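Local coordinates for protein transcriptional regulator (PDB 5V8C) that acts as a LytR-Cps2A-Psr family phosphotransferase that mediates glycosylation of a cell wall-anchored protein in Actinomyces oris, at residues H111-D116 and I225-G230; I115-F120 and D159-V164; A121-S126 and H219-N224. All coordinates share one frame; numbering follows the deposited sequence.

Contact 1: residues H111-D116 and I225-G230; sequences HLVTID and ITLDSG
Thr114 and Thr226 form the antiparallel hydrogen-bonded pair of this contact, in which strand 111-115 runs beside strand 226-228 with 160° between their directions. Thr114 N donates to Thr226 O at 2.8 Å, and Thr226 N returns a bond to Thr114 O at 2.9 Å. In the neighbouring non-hydrogen-bonded pair, Val113 and Leu227, the alpha carbons do the touching: Leu227 CA lies 3.4 Å from Leu112 O in a CA-H...O contact, and Val113 CA makes a similar one to Thr226 O.

Beyond that pair Asp228 N gives Leu112 O only a weak bond, and a side chain takes the matching place. Leu112 N donates to Asp228 OD2 at 2.8 Å, meeting the oxygen nearly along its C-O axis although the N-H...O angle is bent to 131°. Chi1 of 67° sets Asp228 CG between its backbone N and carbonyl carbon, and from there OD2 is turned to Leu112 N while OD1 takes a weak bond from Gly230 N.

Apolar contacts fill one face. Val113 CG1 meets Ile225 CD1 at 3.6 Å with the two side chains crossing obliquely, whereas Val113 CG2 lies beside Leu227 CD2 at 3.9 Å, both side chains pointing the same way. The two threonines stand together on the opposite face, with 3.9 Å between Thr114 CB and Thr226 CB.

Strand 23-28 pairs with the other edge of 111-115, and Thr226 touches Ala5 and Val7 of strand 5-7. The pair thus belongs to a mixed beta sheet flanked by helices, consistent with the alpha-beta core of the LytR-Cps2A-Psr family.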
# COMPACT_ATOMS: atom_id res chain seq x y z
N HIS A 111 -8.97 -10.41 3.43
CA HIS A 111 -9.28 -10.12 2.03
C HIS A 111 -8.03 -9.68 1.27
O HIS A 111 -7.08 -9.21 1.89
CB HIS A 111 -10.37 -9.04 1.94
CG HIS A 111 -11.63 -9.38 2.65
ND1 HIS A 111 -12.52 -10.31 2.14
CD2 HIS A 111 -12.12 -8.91 3.82
CE1 HIS A 111 -13.52 -10.36 3.00
NE2 HIS A 111 -13.32 -9.54 4.03
N LEU A 112 -8.02 -9.82 -0.06
CA LEU A 112 -6.85 -9.46 -0.84
C LEU A 112 -7.20 -8.69 -2.11
O LEU A 112 -8.00 -9.16 -2.93
CB LEU A 112 -5.97 -10.69 -1.18
CG LEU A 112 -4.73 -10.38 -2.05
CD1 LEU A 112 -3.56 -9.87 -1.22
CD2 LEU A 112 -4.32 -11.56 -2.89
N VAL A 113 -6.53 -7.52 -2.29
CA VAL A 113 -6.63 -6.66 -3.47
C VAL A 113 -5.23 -6.51 -4.08
O VAL A 113 -4.27 -6.19 -3.37
CB VAL A 113 -7.29 -5.28 -3.18
CG1 VAL A 113 -7.63 -4.56 -4.48
CG2 VAL A 113 -8.54 -5.43 -2.32
N THR A 114 -5.13 -6.77 -5.39
CA THR A 114 -3.88 -6.68 -6.14
C THR A 114 -4.06 -5.72 -7.31
O THR A 114 -5.07 -5.77 -8.01
CB THR A 114 -3.41 -8.08 -6.53
OG1 THR A 114 -2.89 -8.70 -5.35
CG2 THR A 114 -2.37 -8.09 -7.63
N ILE A 115 -3.13 -4.78 -7.46
CA ILE A 115 -3.20 -3.76 -8.50
C ILE A 115 -1.84 -3.70 -9.19
O ILE A 115 -0.82 -3.51 -8.53
CB ILE A 115 -3.60 -2.36 -7.92
CG1 ILE A 115 -4.65 -2.47 -6.80
CG2 ILE A 115 -4.10 -1.42 -9.02
CD1 ILE A 115 -4.61 -1.36 -5.82
N ASP A 116 -1.84 -3.84 -10.52
CA ASP A 116 -0.60 -3.73 -11.28
C ASP A 116 -0.33 -2.26 -11.69
O ASP A 116 -1.13 -1.38 -11.36
CB ASP A 116 -0.59 -4.72 -12.46
CG ASP A 116 -1.60 -4.47 -13.57
OD1 ASP A 116 -1.65 -3.32 -14.07
OD2 ASP A 116 -2.19 -5.45 -14.07
N ILE A 225 -8.54 -4.41 -11.08
CA ILE A 225 -8.24 -4.96 -9.77
C ILE A 225 -8.25 -6.48 -9.83
O ILE A 225 -9.03 -7.07 -10.57
CB ILE A 225 -9.33 -4.43 -8.76
CG1 ILE A 225 -8.94 -3.07 -8.14
CG2 ILE A 225 -9.77 -5.44 -7.68
CD1 ILE A 225 -7.58 -2.93 -7.74
N THR A 226 -7.41 -7.10 -9.00
CA THR A 226 -7.39 -8.54 -8.81
C THR A 226 -7.80 -8.80 -7.36
O THR A 226 -7.33 -8.12 -6.46
CB THR A 226 -6.02 -9.11 -9.22
OG1 THR A 226 -5.73 -8.71 -10.55
CG2 THR A 226 -5.98 -10.63 -9.13
N LEU A 227 -8.77 -9.71 -7.17
CA LEU A 227 -9.32 -10.09 -5.87
C LEU A 227 -9.12 -11.57 -5.64
O LEU A 227 -9.20 -12.36 -6.59
CB LEU A 227 -10.84 -9.82 -5.83
CG LEU A 227 -11.33 -8.39 -5.76
CD1 LEU A 227 -12.85 -8.35 -5.77
CD2 LEU A 227 -10.76 -7.65 -4.55
N ASP A 228 -8.99 -11.99 -4.36
CA ASP A 228 -8.96 -13.41 -4.06
C ASP A 228 -10.35 -13.98 -4.33
O ASP A 228 -11.32 -13.22 -4.39
CB ASP A 228 -8.50 -13.69 -2.61
CG ASP A 228 -9.47 -13.22 -1.56
OD1 ASP A 228 -10.37 -14.01 -1.18
OD2 ASP A 228 -9.33 -12.07 -1.10
N SER A 229 -10.45 -15.29 -4.54
CA SER A 229 -11.71 -15.95 -4.88
C SER A 229 -12.79 -15.81 -3.81
O SER A 229 -13.96 -15.71 -4.16
CB SER A 229 -11.46 -17.42 -5.19
OG SER A 229 -10.54 -17.57 -6.27
N GLY A 230 -12.39 -15.74 -2.54
CA GLY A 230 -13.31 -15.66 -1.41
C GLY A 230 -13.83 -14.28 -1.04
O GLY A 230 -14.72 -14.17 -0.20

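Contact 2: residues I115-F120 and D159-V164; sequences IDMAQF and DALALV
Phe120 and Leu161 pack between helix 117-126 and helix 157-165, an apolar helix-helix contact in the alpha-beta domain, and their side chains slide past each other in opposite directions. Phe120 CG is anti to the backbone N (chi1 -172°), and the ring beyond it reaches the second helix, where CD2 comes 3.6 Å from Leu161 CD1. The rim atom CE2 lies 4.3 Å from Ala160 CB, and Ala160 C sits at the ring edge, near its plane. Val164 CG2 approaches obliquely from one turn further on. Both Phe120 and Val164 also touch Val196 of helix 182-208, which closes over this side.

Met117 crosses Leu161 at about a right angle. Its CB is 3.6 Å from Leu161 CD2, while Met117 CG rests about equally far from both methyls, so Leu161 CD1 is shared by the ring and the methionine, while CD2 lies against Met117. An alanine in place of Leu161 would probably leave a gap between the helices and deprive Met117 and the Phe120 ring of the methyls they lean on.

The first turn of helix 117-126 is fixed by a capping box. Asp116 N donates to Gln119 OE1 at 2.9 Å, and Gln119 N reaches Asp116 OD1 at 2.8 Å from above the carboxylate plane, 35° out of it.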
# COMPACT_ATOMS: atom_id res chain seq x y z
N ILE A 115 -3.13 -4.78 -7.46
CA ILE A 115 -3.20 -3.76 -8.50
C ILE A 115 -1.84 -3.70 -9.19
O ILE A 115 -0.82 -3.51 -8.53
CB ILE A 115 -3.60 -2.36 -7.92
CG1 ILE A 115 -4.65 -2.47 -6.80
CG2 ILE A 115 -4.10 -1.42 -9.02
CD1 ILE A 115 -4.61 -1.36 -5.82
N ASP A 116 -1.84 -3.84 -10.52
CA ASP A 116 -0.60 -3.73 -11.28
C ASP A 116 -0.33 -2.26 -11.69
O ASP A 116 -1.13 -1.38 -11.36
CB ASP A 116 -0.59 -4.72 -12.46
CG ASP A 116 -1.60 -4.47 -13.57
OD1 ASP A 116 -1.65 -3.32 -14.07
OD2 ASP A 116 -2.19 -5.45 -14.07
N MET A 117 0.78 -2.01 -12.40
CA MET A 117 1.18 -0.66 -12.83
C MET A 117 0.13 0.03 -13.73
O MET A 117 -0.28 1.15 -13.43
CB MET A 117 2.55 -0.71 -13.53
CG MET A 117 3.71 -0.91 -12.59
SD MET A 117 5.29 -0.59 -13.42
CE MET A 117 6.36 -1.67 -12.50
N ALA A 118 -0.31 -0.65 -14.79
CA ALA A 118 -1.32 -0.13 -15.71
C ALA A 118 -2.68 0.04 -14.99
O ALA A 118 -3.39 1.02 -15.23
CB ALA A 118 -1.46 -1.05 -16.90
N GLN A 119 -3.02 -0.90 -14.07
CA GLN A 119 -4.24 -0.85 -13.28
C GLN A 119 -4.23 0.38 -12.37
O GLN A 119 -5.18 1.15 -12.39
CB GLN A 119 -4.42 -2.14 -12.47
CG GLN A 119 -4.93 -3.33 -13.28
CD GLN A 119 -5.03 -4.60 -12.46
OE1 GLN A 119 -4.37 -4.78 -11.44
NE2 GLN A 119 -5.85 -5.53 -12.92
N PHE A 120 -3.11 0.61 -11.67
CA PHE A 120 -2.92 1.78 -10.80
C PHE A 120 -3.07 3.09 -11.58
O PHE A 120 -3.84 3.96 -11.16
CB PHE A 120 -1.55 1.73 -10.10
CG PHE A 120 -1.33 2.79 -9.04
CD1 PHE A 120 -2.17 2.88 -7.94
CD2 PHE A 120 -0.27 3.68 -9.15
CE1 PHE A 120 -1.95 3.84 -6.95
CE2 PHE A 120 -0.04 4.63 -8.15
CZ PHE A 120 -0.87 4.70 -7.05
N ASP A 159 2.56 9.75 -13.50
CA ASP A 159 3.36 10.59 -12.60
C ASP A 159 3.37 9.98 -11.22
O ASP A 159 4.45 9.76 -10.68
CB ASP A 159 2.79 12.01 -12.53
CG ASP A 159 3.08 12.88 -13.73
OD1 ASP A 159 4.15 12.71 -14.36
OD2 ASP A 159 2.23 13.75 -14.06
N ALA A 160 2.19 9.64 -10.68
CA ALA A 160 2.01 9.02 -9.36
C ALA A 160 2.74 7.68 -9.26
O ALA A 160 3.37 7.38 -8.24
CB ALA A 160 0.54 8.84 -9.07
N LEU A 161 2.70 6.89 -10.35
CA LEU A 161 3.37 5.60 -10.44
C LEU A 161 4.89 5.79 -10.43
O LEU A 161 5.59 5.05 -9.75
CB LEU A 161 2.92 4.86 -11.71
CG LEU A 161 3.35 3.39 -11.83
CD1 LEU A 161 2.68 2.53 -10.78
CD2 LEU A 161 3.02 2.87 -13.21
N ALA A 162 5.39 6.82 -11.15
CA ALA A 162 6.81 7.16 -11.19
C ALA A 162 7.30 7.63 -9.81
O ALA A 162 8.43 7.33 -9.43
CB ALA A 162 7.05 8.24 -12.22
N LEU A 163 6.44 8.33 -9.05
CA LEU A 163 6.74 8.83 -7.72
C LEU A 163 6.87 7.69 -6.69
O LEU A 163 7.84 7.67 -5.93
CB LEU A 163 5.67 9.86 -7.28
CG LEU A 163 6.01 10.78 -6.10
CD1 LEU A 163 7.38 11.42 -6.26
CD2 LEU A 163 4.97 11.87 -5.96
N VAL A 164 5.91 6.75 -6.69
CA VAL A 164 5.96 5.62 -5.77
C VAL A 164 7.08 4.63 -6.15
O VAL A 164 7.70 4.05 -5.26
CB VAL A 164 4.59 4.91 -5.57
CG1 VAL A 164 3.53 5.88 -5.05
CG2 VAL A 164 4.11 4.22 -6.83

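Contact 3: residues A121-S126 and H219-N224; sequences ATIIDS and HTVAGN. With CO (cobalt (II) ion), chain B.
Thr122 O is gripped twice by Ser126, by its backbone N at 2.9 Å and by OG, also at 2.9 Å from Thr122 O and above the carbonyl plane. These two residues line the side of helix 117-126 that packs on the last turns of helix 211-223, a surface helix-helix contact. Across from them Asn224, just past the second helix, has CG anti to its carbonyl carbon, beside the backbone N (chi1 -74°), and its amide folds back: ND2 donates to Thr220 O at 2.9 Å, nearly straight at 169° and in the amide plane. That bond fixes the rotation of the amide and turns OD1 to Thr122, whose CG2 lies 3.4 Å from it; the two side chains cross at about a right angle. The Thr122 hydroxyl itself bonds to Ala118 O.

Ile123 slides past Asn224 in the opposite direction, bringing CD1 beside the Asn224 carbonyl oxygen, and its CG1 faces Val221 CG2 at 4.3 Å. Ser126 OG and Thr220 OG1 stand 3.9 Å apart, the latter hydroxyl bonding within its own helix to Leu217 O and Gln216 O.

On helix 211-223, His219 belongs to a cobalt site that also includes Ala1 and His2; its NE2 binds the cobalt ion at 2.4 Å.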
# COMPACT_ATOMS: atom_id res chain seq x y z
N ALA A 121 -2.38 3.22 -12.72
CA ALA A 121 -2.46 4.43 -13.56
C ALA A 121 -3.87 4.70 -14.11
O ALA A 121 -4.29 5.86 -14.17
CB ALA A 121 -1.44 4.37 -14.68
N THR A 122 -4.61 3.63 -14.49
CA THR A 122 -6.00 3.70 -14.99
C THR A 122 -6.92 4.22 -13.87
O THR A 122 -7.70 5.15 -14.09
CB THR A 122 -6.45 2.34 -15.54
OG1 THR A 122 -5.64 1.99 -16.67
CG2 THR A 122 -7.90 2.32 -15.95
N ILE A 123 -6.80 3.63 -12.66
CA ILE A 123 -7.58 3.98 -11.47
C ILE A 123 -7.36 5.45 -11.10
O ILE A 123 -8.33 6.17 -10.85
CB ILE A 123 -7.23 3.02 -10.30
CG1 ILE A 123 -7.83 1.61 -10.53
CG2 ILE A 123 -7.68 3.60 -8.95
CD1 ILE A 123 -7.37 0.55 -9.48
N ILE A 124 -6.11 5.91 -11.11
CA ILE A 124 -5.78 7.28 -10.75
C ILE A 124 -6.30 8.26 -11.78
O ILE A 124 -6.81 9.31 -11.41
CB ILE A 124 -4.27 7.42 -10.45
CG1 ILE A 124 -3.94 6.70 -9.14
CG2 ILE A 124 -3.80 8.91 -10.43
CD1 ILE A 124 -2.67 7.06 -8.55
N ASP A 125 -6.23 7.89 -13.07
CA ASP A 125 -6.74 8.75 -14.12
C ASP A 125 -8.27 8.76 -14.16
O ASP A 125 -8.86 9.76 -14.58
CB ASP A 125 -6.11 8.42 -15.48
CG ASP A 125 -4.76 9.10 -15.67
OD1 ASP A 125 -4.48 10.09 -14.94
OD2 ASP A 125 -3.98 8.65 -16.53
N SER A 126 -8.92 7.70 -13.63
CA SER A 126 -10.36 7.63 -13.47
C SER A 126 -10.83 8.54 -12.32
O SER A 126 -12.01 8.91 -12.27
CB SER A 126 -10.79 6.20 -13.21
OG SER A 126 -10.62 5.42 -14.39
N HIS A 219 -17.41 0.82 -11.64
CA HIS A 219 -17.31 -0.14 -12.74
C HIS A 219 -15.86 -0.30 -13.19
O HIS A 219 -15.37 -1.43 -13.24
CB HIS A 219 -18.22 0.26 -13.90
CG HIS A 219 -18.33 -0.81 -14.95
ND1 HIS A 219 -18.98 -2.00 -14.70
CD2 HIS A 219 -17.85 -0.82 -16.21
CE1 HIS A 219 -18.86 -2.71 -15.81
NE2 HIS A 219 -18.18 -2.04 -16.75
N THR A 220 -15.14 0.82 -13.44
CA THR A 220 -13.73 0.79 -13.88
C THR A 220 -12.80 0.21 -12.83
O THR A 220 -11.91 -0.58 -13.18
CB THR A 220 -13.26 2.16 -14.38
OG1 THR A 220 -13.70 3.17 -13.48
CG2 THR A 220 -13.75 2.46 -15.79
N VAL A 221 -12.99 0.57 -11.54
CA VAL A 221 -12.21 0.03 -10.42
C VAL A 221 -12.28 -1.51 -10.38
O VAL A 221 -11.25 -2.16 -10.29
CB VAL A 221 -12.57 0.69 -9.07
CG1 VAL A 221 -12.37 -0.28 -7.90
CG2 VAL A 221 -11.75 1.96 -8.86
N ALA A 222 -13.49 -2.07 -10.53
CA ALA A 222 -13.70 -3.52 -10.54
C ALA A 222 -12.93 -4.21 -11.66
O ALA A 222 -12.39 -5.29 -11.46
CB ALA A 222 -15.19 -3.83 -10.65
N GLY A 223 -12.84 -3.56 -12.82
CA GLY A 223 -12.14 -4.10 -13.98
C GLY A 223 -10.64 -3.89 -13.97
O GLY A 223 -9.95 -4.41 -14.85
N ASN A 224 -10.11 -3.11 -13.01
CA ASN A 224 -8.68 -2.83 -12.92
C ASN A 224 -8.14 -3.21 -11.55
O ASN A 224 -7.39 -2.46 -10.95
CB ASN A 224 -8.39 -1.35 -13.23
CG ASN A 224 -8.51 -1.02 -14.69
OD1 ASN A 224 -7.52 -0.98 -15.43
ND2 ASN A 224 -9.74 -0.81 -15.14
CO CO B . -17.11 -3.24 -18.50

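From the N terminus, strand 111-115 runs straight into helix 117-126, and all three contacts begin in this strand-helix unit. Contact 2 closes the shortest loop, joining the start of the helix to helix 157-165 across 38 residues. The later part of the same helix meets helix 211-223 in contact 3, whose loop crosses that of contact 2. The chain then turns into strand 226-228 and pairs with strand 111-115 in contact 1, closing the widest loop, within which contact 3 lies, while contact 2 starts from the same stretch as contact 1. Ile115 and Asp116 are shared by contacts 1 and 2, while Ile123 packs against Ile115 and Ile225, so helix 117-126 is packed against the paired strands.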